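Local structure of aspartokinase (Clostridium acetobutylicum, 3TVI) at residues Ser211-Ala216 with Pro272-Leu277; Ala378-Gly383 with Glu414-Val419. The protein probably catalyses ATP-dependent phosphorylation of the beta-carboxyl group of L-aspartate, an early step of threonine and methionine synthesis, and binds lysine. All blocks are in the same frame, centred on the assembly; numbering follows the deposited sequence.

Contact 1: Ser211-Ala216 with Pro272-Leu277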
loop_
_atom_site.group_PDB
_atom_site.type_symbol
_atom_site.label_atom_id
_atom_site.label_comp_id
_atom_site.label_asym_id
_atom_site.label_seq_id
_atom_site.Cartn_x
_atom_site.Cartn_y
_atom_site.Cartn_z
ATOM N N SER B 211 32.751 -0.504 13.693
ATOM C CA SER B 211 32.604 -1.559 14.699
ATOM C C SER B 211 31.189 -2.162 14.743
ATOM O O SER B 211 30.478 -2.057 15.742
ATOM C CB SER B 211 33.000 -1.010 16.060
ATOM O OG SER B 211 34.300 -0.472 15.995
ATOM N N GLY B 212 30.798 -2.820 13.660
ATOM C CA GLY B 212 29.449 -3.347 13.542
ATOM C C GLY B 212 28.481 -2.328 12.970
ATOM O O GLY B 212 28.891 -1.343 12.360
ATOM N N PHE B 213 27.192 -2.600 13.148
ATOM C CA PHE B 213 26.118 -1.666 12.834
ATOM C C PHE B 213 25.585 -1.054 14.121
ATOM O O PHE B 213 25.667 -1.662 15.189
ATOM C CB PHE B 213 24.979 -2.405 12.134
ATOM C CG PHE B 213 25.417 -3.210 10.947
ATOM C CD1 PHE B 213 26.154 -2.620 9.926
ATOM C CD2 PHE B 213 25.090 -4.552 10.844
ATOM C CE1 PHE B 213 26.561 -3.358 8.828
ATOM C CE2 PHE B 213 25.491 -5.298 9.749
ATOM C CZ PHE B 213 26.223 -4.700 8.740
ATOM N N LEU B 214 25.021 0.141 14.026
ATOM C CA LEU B 214 24.447 0.779 15.209
ATOM C C LEU B 214 22.930 0.654 15.240
ATOM O O LEU B 214 22.282 0.470 14.211
ATOM C CB LEU B 214 24.838 2.255 15.265
ATOM C CG LEU B 214 26.317 2.566 15.481
ATOM C CD1 LEU B 214 26.507 4.059 15.326
ATOM C CD2 LEU B 214 26.789 2.084 16.844
HETATM N N MSE B 215 22.368 0.767 16.433
HETATM C CA MSE B 215 20.930 0.659 16.605
HETATM C C MSE B 215 20.242 1.777 15.878
HETATM O O MSE B 215 19.134 1.596 15.382
HETATM C CB MSE B 215 20.608 0.733 18.086
HETATM C CG MSE B 215 19.240 0.155 18.383
HETATM SE SE MSE B 215 19.186 -0.437 20.257
HETATM C CE MSE B 215 20.659 -1.758 20.296
ATOM N N ALA B 216 20.888 2.942 15.811
ATOM C CA ALA B 216 20.379 4.075 15.032
ATOM C C ALA B 216 21.494 4.893 14.381
ATOM O O ALA B 216 22.681 4.674 14.622
ATOM C CB ALA B 216 19.523 4.974 15.903
ATOM N N PRO B 272 33.667 -5.628 19.701
ATOM C CA PRO B 272 32.935 -6.793 19.232
ATOM C C PRO B 272 32.023 -6.381 18.108
ATOM O O PRO B 272 31.654 -5.208 17.997
ATOM C CB PRO B 272 32.139 -7.241 20.456
ATOM C CG PRO B 272 32.139 -6.084 21.403
ATOM C CD PRO B 272 32.990 -4.989 20.843
ATOM N N GLY B 273 31.674 -7.320 17.253
ATOM C CA GLY B 273 30.862 -6.956 16.111
ATOM C C GLY B 273 29.372 -6.930 16.368
ATOM O O GLY B 273 28.891 -7.145 17.479
ATOM N N THR B 274 28.638 -6.643 15.314
ATOM C CA THR B 274 27.293 -7.118 15.233
ATOM C C THR B 274 27.455 -8.478 14.579
ATOM O O THR B 274 28.393 -8.696 13.808
ATOM C CB THR B 274 26.400 -6.172 14.431
ATOM O OG1 THR B 274 26.871 -6.098 13.087
ATOM C CG2 THR B 274 26.429 -4.788 15.067
ATOM N N LEU B 275 26.559 -9.394 14.917
ATOM C CA LEU B 275 26.737 -10.798 14.604
ATOM C C LEU B 275 25.503 -11.292 13.842
ATOM O O LEU B 275 24.488 -11.648 14.441
ATOM C CB LEU B 275 26.955 -11.564 15.915
ATOM C CG LEU B 275 27.573 -12.960 15.876
ATOM C CD1 LEU B 275 28.776 -12.999 14.947
ATOM C CD2 LEU B 275 27.966 -13.400 17.276
ATOM N N ILE B 276 25.593 -11.300 12.516
ATOM C CA ILE B 276 24.433 -11.547 11.670
ATOM C C ILE B 276 24.137 -13.040 11.629
ATOM O O ILE B 276 24.850 -13.801 10.978
ATOM C CB ILE B 276 24.640 -11.020 10.241
ATOM C CG1 ILE B 276 25.031 -9.531 10.266
ATOM C CG2 ILE B 276 23.384 -11.245 9.412
ATOM C CD1 ILE B 276 25.630 -9.002 8.976
ATOM N N LEU B 277 23.076 -13.440 12.332
ATOM C CA LEU B 277 22.704 -14.852 12.514
ATOM C C LEU B 277 21.655 -15.307 11.506
ATOM O O LEU B 277 21.229 -14.535 10.651
ATOM C CB LEU B 277 22.163 -15.057 13.931
ATOM C CG LEU B 277 23.154 -15.128 15.098
ATOM C CD1 LEU B 277 24.601 -14.980 14.655
ATOM C CD2 LEU B 277 22.781 -14.084 16.149
#
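Ser-211 OG is gripped twice, by hydrogen bonds to Asp-271 OD2, of the residue just before Pro-272, and to Asn-265 ND2, at the end of strand 261-265. Through Asp-271 the contact therefore begins with the hydroxyl of one chain segment fixed against the approach to the other. It belongs to the amino acid kinase fold: strand 274-277 is hydrogen-bonded through its backbone to strand 261-265 of the mixed sheet, while 211-216 is the loop leaving strand 203-208. No hydrogen bond joins the two segments directly, so they meet by packing, burying 231 Å² in all. Their backbones come nearest at Gly-212 CA and Gly-273 CA, 4.6 Å apart. Gly-212 has a positive phi (88°), a conformation natural to glycine, and its CA lies 3.7 Å from Thr-274 CG2.

Thr-274 is the central side chain. Its CB points toward the loop, and chi1 of 63° sets OG1 between the backbone N and carbonyl carbon, with CG2 anti to the carbonyl carbon. CG2 thus lies against the backbone of Phe-213, which is itself hydrogen-bonded to Ile-227. Thr-274 OG1 instead meets the ring of Phe-213 obliquely, 3.3 Å from Phe-213 CD2. Phe-213 has CG anti to its carbonyl carbon (chi1 -52°), which swings the ring back to strand 274-277 so that it crosses Thr-274 and Ile-276 at about right angles. Ile-263 of the adjoining strand touches the side chains of all three. At the far end of the contact, Ile-276 CD1 meets the ring edge in plane, 3.8 Å from Phe-213 CE2.

Contact 2: Ala378-Gly383 with Glu414-Val419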
loop_
_atom_site.group_PDB
_atom_site.type_symbol
_atom_site.label_atom_id
_atom_site.label_comp_id
_atom_site.label_asym_id
_atom_site.label_seq_id
_atom_site.Cartn_x
_atom_site.Cartn_y
_atom_site.Cartn_z
ATOM N N ALA B 378 11.408 3.409 9.991
ATOM C CA ALA B 378 11.196 1.985 10.136
ATOM C C ALA B 378 11.827 1.556 11.431
ATOM O O ALA B 378 13.020 1.774 11.648
ATOM C CB ALA B 378 11.823 1.231 8.982
ATOM N N THR B 379 11.029 0.948 12.298
ATOM C CA THR B 379 11.548 0.433 13.552
ATOM C C THR B 379 11.375 -1.086 13.514
ATOM O O THR B 379 10.284 -1.584 13.261
ATOM C CB THR B 379 10.920 1.144 14.770
ATOM O OG1 THR B 379 10.709 0.206 15.823
ATOM C CG2 THR B 379 9.603 1.831 14.401
ATOM N N VAL B 380 12.478 -1.804 13.724
ATOM C CA VAL B 380 12.594 -3.208 13.338
ATOM C C VAL B 380 13.027 -4.072 14.518
ATOM O O VAL B 380 13.818 -3.637 15.361
ATOM C CB VAL B 380 13.620 -3.365 12.195
ATOM C CG1 VAL B 380 13.715 -4.799 11.723
ATOM C CG2 VAL B 380 13.238 -2.485 11.027
ATOM N N GLY B 381 12.499 -5.292 14.582
ATOM C CA GLY B 381 12.931 -6.242 15.602
ATOM C C GLY B 381 12.126 -7.516 15.556
ATOM O O GLY B 381 10.949 -7.469 15.265
ATOM N N THR B 382 12.747 -8.662 15.820
ATOM C CA THR B 382 11.998 -9.925 15.871
ATOM C C THR B 382 11.045 -9.901 17.068
ATOM O O THR B 382 9.880 -10.252 16.948
ATOM C CB THR B 382 12.923 -11.160 15.947
ATOM O OG1 THR B 382 13.935 -10.944 16.931
ATOM C CG2 THR B 382 13.590 -11.436 14.602
ATOM N N GLY B 383 11.539 -9.427 18.208
ATOM C CA GLY B 383 10.755 -9.361 19.439
ATOM C C GLY B 383 9.551 -8.431 19.431
ATOM O O GLY B 383 8.845 -8.327 20.436
ATOM N N GLU B 414 5.920 -8.984 10.047
ATOM C CA GLU B 414 5.745 -9.298 11.461
ATOM C C GLU B 414 6.772 -8.633 12.390
ATOM O O GLU B 414 6.494 -8.424 13.566
ATOM C CB GLU B 414 5.767 -10.818 11.668
ATOM C CG GLU B 414 4.563 -11.550 11.076
ATOM C CD GLU B 414 4.053 -12.678 11.969
ATOM O OE1 GLU B 414 4.791 -13.672 12.179
ATOM O OE2 GLU B 414 2.906 -12.562 12.456
ATOM N N ILE B 415 7.940 -8.286 11.864
ATOM C CA ILE B 415 9.035 -7.776 12.686
ATOM C C ILE B 415 9.315 -6.289 12.434
ATOM O O ILE B 415 10.462 -5.844 12.538
ATOM C CB ILE B 415 10.325 -8.596 12.440
ATOM C CG1 ILE B 415 10.718 -8.582 10.960
ATOM C CG2 ILE B 415 10.140 -10.035 12.900
ATOM C CD1 ILE B 415 12.169 -8.942 10.735
ATOM N N ASN B 416 8.276 -5.507 12.140
ATOM C CA ASN B 416 8.501 -4.178 11.580
ATOM C C ASN B 416 7.286 -3.248 11.559
ATOM O O ASN B 416 6.298 -3.536 10.895
ATOM C CB ASN B 416 9.039 -4.386 10.161
ATOM C CG ASN B 416 8.898 -3.168 9.283
ATOM O OD1 ASN B 416 9.511 -2.137 9.533
ATOM N ND2 ASN B 416 8.112 -3.296 8.223
ATOM N N VAL B 417 7.369 -2.132 12.282
ATOM C CA VAL B 417 6.384 -1.046 12.136
ATOM C C VAL B 417 7.013 0.168 11.460
ATOM O O VAL B 417 8.070 0.654 11.886
ATOM C CB VAL B 417 5.784 -0.568 13.472
ATOM C CG1 VAL B 417 4.822 0.585 13.224
ATOM C CG2 VAL B 417 5.067 -1.705 14.168
ATOM N N ILE B 418 6.341 0.657 10.420
ATOM C CA ILE B 418 6.784 1.828 9.692
ATOM C C ILE B 418 5.822 2.973 9.958
ATOM O O ILE B 418 4.604 2.821 9.884
ATOM C CB ILE B 418 6.845 1.569 8.185
ATOM C CG1 ILE B 418 7.759 0.383 7.885
ATOM C CG2 ILE B 418 7.347 2.810 7.466
ATOM C CD1 ILE B 418 7.123 -0.606 6.928
ATOM N N VAL B 419 6.395 4.124 10.272
ATOM C CA VAL B 419 5.641 5.309 10.587
ATOM C C VAL B 419 6.106 6.375 9.628
ATOM O O VAL B 419 7.306 6.485 9.366
ATOM C CB VAL B 419 5.929 5.753 12.022
ATOM C CG1 VAL B 419 6.099 7.254 12.094
ATOM C CG2 VAL B 419 4.830 5.285 12.947
#
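Ile-415 and Thr-382 lie side by side, pointing the same way, where the two segments stop being regular strands. The Ile-415 CB points toward segment 378-383, and chi1 of 57° puts CG1 between the backbone N and carbonyl carbon, leaving CG2 anti to the carbonyl carbon. Ile-415 CG2 then rests 3.5 Å from Thr-382 CA, with the Thr-382 CG2 methyl alongside it. Ile-415 loses more surface to the other segment than any other residue of the contact. Next to this pair, Asn-416 crosses Val-380 obliquely: its CG is anti to the backbone N (chi1 161°), and the amide oxygen Asn-416 OD1 ends 4.0 Å from Val-380 CG2, with Ala-378 CB at a similar range.

Beneath these side chains the strands run antiparallel, at 164°, in the ACT domain. They are the first and third strands of its beta-alpha-beta-beta-alpha run, neighbours as in the ferredoxin-like fold. Thr-379 and Val-417 form the hydrogen-bonded pair: Thr-379 N reaches Val-417 O in the carbonyl plane at 3.0 Å, nearly straight, and Val-417 N returns to Thr-379 O at 3.1 Å, nearly along the C=O axis but more bent at hydrogen. A third bond, from Gly-381 N to Ile-415 O (2.9 Å), is as straight at hydrogen as the first, yet its donor stands above the carbonyl plane.

Ala-378, Val-380, Asn-416 and Ile-418 share one face, on which Leu-238 and Glu-237 of helix 232-240 touch Val-380 and Asn-416 respectively. Thr-379 and Val-417 turn to the opposite face and both touch Ile-394 of helix 390-400.

How the contacts relate
Contacts 1 and 2 follow each other in series along the chain, with centres about 17 Å apart and nearest atoms about 7 Å apart, so neither touches the other. Helix 232-240 bridges them: Ile-276 of contact 1 touches Tyr-232 and Leu-235, whereas Val-380 of contact 2 touches Leu-238 and Thr-382 N is hydrogen-bonded to Glu-234 OE2. Backbone bonds give a second route, since Met-215 pairs with Ile-292 and Ala-378 with Ala-293, both on strand 291-304. Contact 1 is nearer the catalytic end, the Gly-212 position lying about 6 Å from the side chain of Thr-208, a predicted ATP-binding residue. In contact 2, the Ile-418 side chain is about 8 Å from a bound lysine.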